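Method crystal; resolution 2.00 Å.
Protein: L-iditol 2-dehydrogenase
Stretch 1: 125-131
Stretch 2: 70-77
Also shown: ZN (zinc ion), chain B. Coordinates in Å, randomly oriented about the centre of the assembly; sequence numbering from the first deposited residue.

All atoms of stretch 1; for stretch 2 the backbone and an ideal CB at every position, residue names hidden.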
# COMPACT_ATOMS: atom_id res chain seq x y z
N TYR A 125 -5.78 16.78 -25.60
CA TYR A 125 -6.99 15.97 -25.71
C TYR A 125 -7.37 15.79 -27.16
O TYR A 125 -7.56 16.76 -27.84
CB TYR A 125 -8.16 16.63 -24.99
CG TYR A 125 -7.90 17.00 -23.54
CD1 TYR A 125 -8.17 16.11 -22.53
CD2 TYR A 125 -7.42 18.26 -23.18
CE1 TYR A 125 -7.95 16.42 -21.19
CE2 TYR A 125 -7.19 18.59 -21.83
CZ TYR A 125 -7.47 17.65 -20.84
OH TYR A 125 -7.28 17.93 -19.52
N ARG A 126 -7.46 14.56 -27.65
CA ARG A 126 -7.85 14.33 -29.03
C ARG A 126 -9.26 13.75 -28.99
O ARG A 126 -9.45 12.58 -28.64
CB ARG A 126 -6.90 13.36 -29.74
CG ARG A 126 -5.40 13.66 -29.60
CD ARG A 126 -4.89 14.83 -30.48
NE ARG A 126 -5.14 14.64 -31.93
CZ ARG A 126 -4.31 14.11 -32.86
NH1 ARG A 126 -3.09 13.64 -32.60
NH2 ARG A 126 -4.73 14.05 -34.11
N MSE A 127 -10.24 14.60 -29.30
CA MSE A 127 -11.63 14.27 -29.16
C MSE A 127 -12.23 14.20 -30.57
O MSE A 127 -12.87 15.13 -30.98
CB MSE A 127 -12.39 15.33 -28.34
CG MSE A 127 -11.79 15.79 -27.02
SE MSE A 127 -11.41 14.31 -25.82
CE MSE A 127 -11.59 15.12 -24.00
N ASN A 128 -11.98 13.11 -31.27
CA ASN A 128 -12.57 12.85 -32.56
C ASN A 128 -13.14 11.51 -32.67
O ASN A 128 -13.18 10.95 -33.73
CB ASN A 128 -11.53 12.97 -33.60
CG ASN A 128 -10.98 14.31 -33.63
OD1 ASN A 128 -11.65 15.26 -34.01
ND2 ASN A 128 -9.78 14.43 -33.16
N GLY A 129 -13.62 10.99 -31.55
CA GLY A 129 -14.22 9.69 -31.52
C GLY A 129 -15.34 9.50 -32.49
O GLY A 129 -15.45 8.44 -33.08
N PHE A 130 -16.15 10.54 -32.67
CA PHE A 130 -17.32 10.47 -33.53
C PHE A 130 -17.02 10.93 -34.98
O PHE A 130 -17.70 11.78 -35.59
CB PHE A 130 -18.44 11.28 -32.88
CG PHE A 130 -18.97 10.65 -31.62
CD1 PHE A 130 -19.54 9.38 -31.65
CD2 PHE A 130 -18.92 11.33 -30.41
CE1 PHE A 130 -20.03 8.80 -30.49
CE2 PHE A 130 -19.41 10.74 -29.26
CZ PHE A 130 -19.97 9.47 -29.32
N SER A 131 -16.01 10.28 -35.52
CA SER A 131 -15.44 10.55 -36.79
C SER A 131 -15.16 9.20 -37.46
O SER A 131 -14.82 8.26 -36.82
CB SER A 131 -14.15 11.30 -36.52
OG SER A 131 -13.65 11.77 -37.70
N UNK A 70 -17.62 21.88 -32.38
CA UNK A 70 -16.54 21.21 -31.68
C UNK A 70 -16.56 19.71 -31.91
O UNK A 70 -17.61 19.06 -31.78
CB UNK A 70 -16.62 21.51 -30.18
N UNK A 71 -15.42 19.16 -32.27
CA UNK A 71 -15.31 17.70 -32.40
C UNK A 71 -15.48 17.07 -31.04
O UNK A 71 -15.17 17.68 -30.04
CB UNK A 71 -13.97 17.29 -33.02
N UNK A 72 -15.97 15.85 -30.99
CA UNK A 72 -16.06 15.17 -29.72
C UNK A 72 -16.02 13.66 -29.89
O UNK A 72 -16.01 13.15 -31.02
CB UNK A 72 -17.34 15.59 -28.99
N UNK A 73 -16.01 12.96 -28.77
CA UNK A 73 -16.06 11.49 -28.74
C UNK A 73 -14.72 11.05 -28.26
O UNK A 73 -13.71 11.47 -28.79
CB UNK A 73 -16.40 10.88 -30.10
N UNK A 74 -14.69 10.24 -27.22
CA UNK A 74 -13.42 9.73 -26.70
C UNK A 74 -13.46 8.24 -26.29
O UNK A 74 -12.58 7.75 -25.58
CB UNK A 74 -13.00 10.57 -25.49
N UNK A 75 -14.49 7.51 -26.73
CA UNK A 75 -14.65 6.13 -26.41
C UNK A 75 -14.81 5.40 -27.72
O UNK A 75 -15.84 5.54 -28.37
CB UNK A 75 -15.83 5.90 -25.47
N UNK A 76 -13.77 4.69 -28.16
CA UNK A 76 -13.81 4.13 -29.54
C UNK A 76 -12.89 2.94 -29.74
O UNK A 76 -11.82 2.78 -29.07
CB UNK A 76 -13.43 5.21 -30.55
N UNK A 77 -13.34 2.09 -30.65
CA UNK A 77 -12.51 0.99 -31.12
C UNK A 77 -12.50 1.05 -32.65
O UNK A 77 -13.43 1.54 -33.23
CB UNK A 77 -13.02 -0.36 -30.61
ZN ZN B . -15.66 8.07 -21.15

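At position 70 the ideal CB finds no atom of stretch 1 within 5.5 Å, so many side chains would serve. Met 70, a selenomethionine, makes no contact across the interface.

At position 71 the CA-to-CB bond points toward stretch 1, and the ideal CB lies 3.2 Å from Met 127 O and 3.2 Å from Asn 128 OD1. Two acceptors so near favour a short side chain with a donor, such as serine or threonine, or a bare alanine. The residue is Ser 71. With chi1 in the p well, its OG donates a hydrogen bond to Met 127 O at 2.8 Å.

At 72, CA-to-CB points away, and the ideal CB is 4.8 Å from Phe 130 CD2. The O of 72 accepts from Phe 130 N at 3.1 Å with an N-H...O angle of 166°. A long apolar or aromatic chain that turned back could reach the Phe 130 ring. Phe 72 does turn back, its CE2 coming 3.4 Å from Phe 130 CD2. The ring planes meet obliquely at 49°, with Phe 130 CD2 over one face of the Phe 72 ring.

Position 73 is the most constrained. An ideal CB would clash with Phe 130 CD2 at 2.6 Å and with Gly 129 CA at 2.9 Å, and phi/psi of 111/126 would also jam it against the preceding carbonyl. Only glycine suits. Gly 73 lets the chains close to 3.8 Å between its CA and Gly 129 CA; its O accepts from Gly 129 N at 2.8 Å.

At 74, CA-to-CB is sideways, with Met 127 SE 4.1 Å from the ideal CB. ZN lies 5.7 Å from the ideal CB of 74, the span of a histidine binding through NE2 and too far for cysteine or aspartate. His 74 leads its ring away from stretch 1 and binds ZN through NE2 at 2.4 Å.

Position 75 has no stretch 1 atom near its CB. ZN is 4.8 Å from the ideal CB of 75, a little beyond aspartate and well matched to a glutamate; Glu 75 binds ZN through OE2 at 2.1 Å.

At 76, CB points toward Gly 129, whose O is 4.6 Å away, leaving room for a medium apolar chain. Leu 76 brings CD2 4.2 Å from Gly 129 CA.

Position 77 is out of reach and unconstrained by stretch 1; it is Ser 77.

Stretch 2 70-77: MSFGHELS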
# COMPACT_ATOMS: atom_id res chain seq x y z
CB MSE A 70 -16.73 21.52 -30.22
CG MSE A 70 -15.58 21.17 -29.37
SE MSE A 70 -16.12 21.48 -27.52
CE MSE A 70 -17.40 20.01 -27.18
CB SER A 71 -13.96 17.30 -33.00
OG SER A 71 -12.92 17.65 -32.11
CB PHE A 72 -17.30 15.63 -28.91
CG PHE A 72 -18.62 15.21 -29.50
CD1 PHE A 72 -18.98 15.60 -30.77
CD2 PHE A 72 -19.51 14.45 -28.76
CE1 PHE A 72 -20.17 15.19 -31.31
CE2 PHE A 72 -20.72 14.05 -29.30
CZ PHE A 72 -21.05 14.39 -30.59
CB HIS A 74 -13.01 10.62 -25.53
CG HIS A 74 -13.93 10.49 -24.38
ND1 HIS A 74 -15.15 11.12 -24.35
CD2 HIS A 74 -13.87 9.73 -23.27
CE1 HIS A 74 -15.80 10.77 -23.26
NE2 HIS A 74 -15.04 9.94 -22.58
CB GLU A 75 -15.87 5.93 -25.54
CG GLU A 75 -15.88 6.77 -24.26
CD GLU A 75 -17.09 6.46 -23.31
OE1 GLU A 75 -18.03 5.72 -23.66
OE2 GLU A 75 -17.06 6.95 -22.17
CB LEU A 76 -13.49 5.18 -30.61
CG LEU A 76 -12.03 5.68 -30.55
CD1 LEU A 76 -11.52 6.04 -31.88
CD2 LEU A 76 -11.89 6.83 -29.59
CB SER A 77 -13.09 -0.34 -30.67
OG SER A 77 -14.39 -0.48 -31.16
O HOH W 1 -10.92 10.63 -29.31
O HOH W 2 -16.33 7.48 -18.93
O HOH W 3 -14.38 9.45 -19.67
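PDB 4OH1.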